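Local coordinates for Kid toxin protein (Escherichia coli, PDB 1M1F), which acts as the toxin of a plasmid-borne toxin-antitoxin system, probably as an endoribonuclease, killing daughter cells that have lost the plasmid, at residues 9-14 with 23-28. Sequence-based numbering, arbitrary orientation.
Sequences VSLDPT and RPVLIV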
loop_
_atom_site.group_PDB
_atom_site.type_symbol
_atom_site.label_atom_id
_atom_site.label_comp_id
_atom_site.label_asym_id
_atom_site.label_seq_id
_atom_site.Cartn_x
_atom_site.Cartn_y
_atom_site.Cartn_z
ATOM N N VAL A 9 11.029 10.886 3.437
ATOM C CA VAL A 9 10.121 11.479 2.463
ATOM C C VAL A 9 8.872 12.042 3.116
ATOM O O VAL A 9 8.411 11.537 4.141
ATOM C CB VAL A 9 9.747 10.414 1.374
ATOM C CG1 VAL A 9 8.900 9.268 1.955
ATOM C CG2 VAL A 9 9.075 11.069 0.166
ATOM N N SER A 10 8.336 13.107 2.513
ATOM C CA SER A 10 7.055 13.662 2.933
ATOM C C SER A 10 5.895 12.808 2.455
ATOM O O SER A 10 5.778 12.524 1.271
ATOM C CB SER A 10 6.866 15.074 2.386
ATOM O OG SER A 10 5.602 15.580 2.798
ATOM N N LEU A 11 5.044 12.427 3.395
ATOM C CA LEU A 11 3.823 11.678 3.097
ATOM C C LEU A 11 2.597 12.584 3.002
ATOM O O LEU A 11 1.493 12.113 2.727
ATOM C CB LEU A 11 3.585 10.648 4.199
ATOM C CG LEU A 11 4.644 9.551 4.336
ATOM C CD1 LEU A 11 4.346 8.635 5.515
ATOM C CD2 LEU A 11 4.734 8.760 3.044
ATOM N N ASP A 12 2.789 13.880 3.219
ATOM C CA ASP A 12 1.677 14.827 3.222
ATOM C C ASP A 12 1.308 15.241 1.798
ATOM O O ASP A 12 2.120 15.117 0.886
ATOM C CB ASP A 12 2.046 16.064 4.052
ATOM C CG ASP A 12 2.278 15.749 5.524
ATOM O OD1 ASP A 12 1.549 14.922 6.122
ATOM O OD2 ASP A 12 3.189 16.307 6.184
ATOM N N PRO A 13 0.080 15.724 1.580
ATOM C CA PRO A 13 -0.968 15.836 2.601
ATOM C C PRO A 13 -1.756 14.547 2.771
ATOM O O PRO A 13 -1.740 13.696 1.884
ATOM C CB PRO A 13 -1.909 16.904 2.031
ATOM C CG PRO A 13 -1.591 17.031 0.606
ATOM C CD PRO A 13 -0.350 16.266 0.287
ATOM N N THR A 14 -2.463 14.434 3.891
ATOM C CA THR A 14 -3.215 13.222 4.221
ATOM C C THR A 14 -4.581 13.565 4.774
ATOM O O THR A 14 -4.880 14.732 5.056
ATOM C CB THR A 14 -2.486 12.401 5.292
ATOM O OG1 THR A 14 -2.438 13.153 6.512
ATOM C CG2 THR A 14 -1.032 12.142 4.913
ATOM N N ARG A 23 8.951 11.522 7.140
ATOM C CA ARG A 23 9.506 10.489 7.992
ATOM C C ARG A 23 10.175 9.422 7.152
ATOM O O ARG A 23 10.014 9.367 5.934
ATOM C CB ARG A 23 8.392 9.864 8.833
ATOM C CG ARG A 23 7.337 9.151 8.019
ATOM C CD ARG A 23 6.199 8.582 8.844
ATOM N NE ARG A 23 5.528 9.592 9.656
ATOM C CZ ARG A 23 5.672 9.736 10.968
ATOM N NH1 ARG A 23 6.458 8.931 11.674
ATOM N NH2 ARG A 23 5.013 10.701 11.594
ATOM N N PRO A 24 10.946 8.568 7.806
ATOM C CA PRO A 24 11.560 7.444 7.108
ATOM C C PRO A 24 10.484 6.467 6.674
ATOM O O PRO A 24 9.485 6.270 7.382
ATOM C CB PRO A 24 12.466 6.806 8.171
ATOM C CG PRO A 24 12.536 7.786 9.282
ATOM C CD PRO A 24 11.300 8.594 9.230
ATOM N N VAL A 25 10.695 5.899 5.499
ATOM C CA VAL A 25 9.842 4.844 4.977
ATOM C C VAL A 25 10.736 3.726 4.452
ATOM O O VAL A 25 11.877 3.968 4.043
ATOM C CB VAL A 25 8.866 5.322 3.865
ATOM C CG1 VAL A 25 8.001 6.478 4.346
ATOM C CG2 VAL A 25 9.606 5.684 2.607
ATOM N N LEU A 26 10.232 2.500 4.498
ATOM C CA LEU A 26 10.967 1.323 4.049
ATOM C C LEU A 26 10.422 0.836 2.719
ATOM O O LEU A 26 9.222 0.610 2.594
ATOM C CB LEU A 26 10.842 0.215 5.098
ATOM C CG LEU A 26 11.523 -1.122 4.801
ATOM C CD1 LEU A 26 13.030 -0.929 4.680
ATOM C CD2 LEU A 26 11.188 -2.136 5.875
ATOM N N ILE A 27 11.291 0.663 1.728
ATOM C CA ILE A 27 10.862 0.201 0.409
ATOM C C ILE A 27 10.584 -1.295 0.427
ATOM O O ILE A 27 11.420 -2.100 0.829
ATOM C CB ILE A 27 11.909 0.578 -0.671
ATOM C CG1 ILE A 27 12.042 2.113 -0.747
ATOM C CG2 ILE A 27 11.520 -0.016 -2.032
ATOM C CD1 ILE A 27 12.929 2.665 -1.861
ATOM N N VAL A 28 9.380 -1.651 -0.005
ATOM C CA VAL A 28 8.904 -3.034 -0.052
ATOM C C VAL A 28 9.163 -3.726 -1.389
ATOM O O VAL A 28 9.455 -4.918 -1.430
ATOM C CB VAL A 28 7.369 -3.054 0.214
ATOM C CG1 VAL A 28 6.754 -4.436 0.009
ATOM C CG2 VAL A 28 7.076 -2.539 1.617
#
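Two backbone hydrogen bonds tie Val-9 to Arg-23 as an antiparallel hydrogen-bonded pair, so that the N-H and the C=O of both residues are satisfied across the strands. Val-9 N donates a hydrogen bond to Arg-23 O at 3.1 Å (167° at the hydrogen), and Arg-23 N donates one to Val-9 O at 3.0 Å; each donor sits above the carbonyl plane rather than in it. Beyond this pair, backbone bonds of Val-25 with Trp-7 and of Leu-11 with Gly-21 carry the pairing on in both directions.

An apolar patch forms beside the bonds. Val-9 CG1, in the crowded position between backbone N and carbonyl carbon, lies 3.7 Å from Val-25 CG2; compact branched valines suit this buried, extended chain. Leu-11 spreads its two methyls: CD2 meets Val-25 CG1 tip to tip, while CD1 lies 3.8 Å from Arg-23 CD, crossing the arginine's methylenes. A long arginine fits here because its aliphatic part packs against leucine while the chain, bent at chi3 (57°), carries the charged end to acceptors: NE bonds Gln-20 O and NH1 bonds Val-45 O. Where the strand ends, Ser-10 OG weakly accepts Asp-12 N at 3.3 Å, and Asp-12 OD1 takes Gly-21 N. The arrangement is a beta hairpin with a long connecting loop, made by the first two strands of the SH3-like PemK/MazF toxin fold.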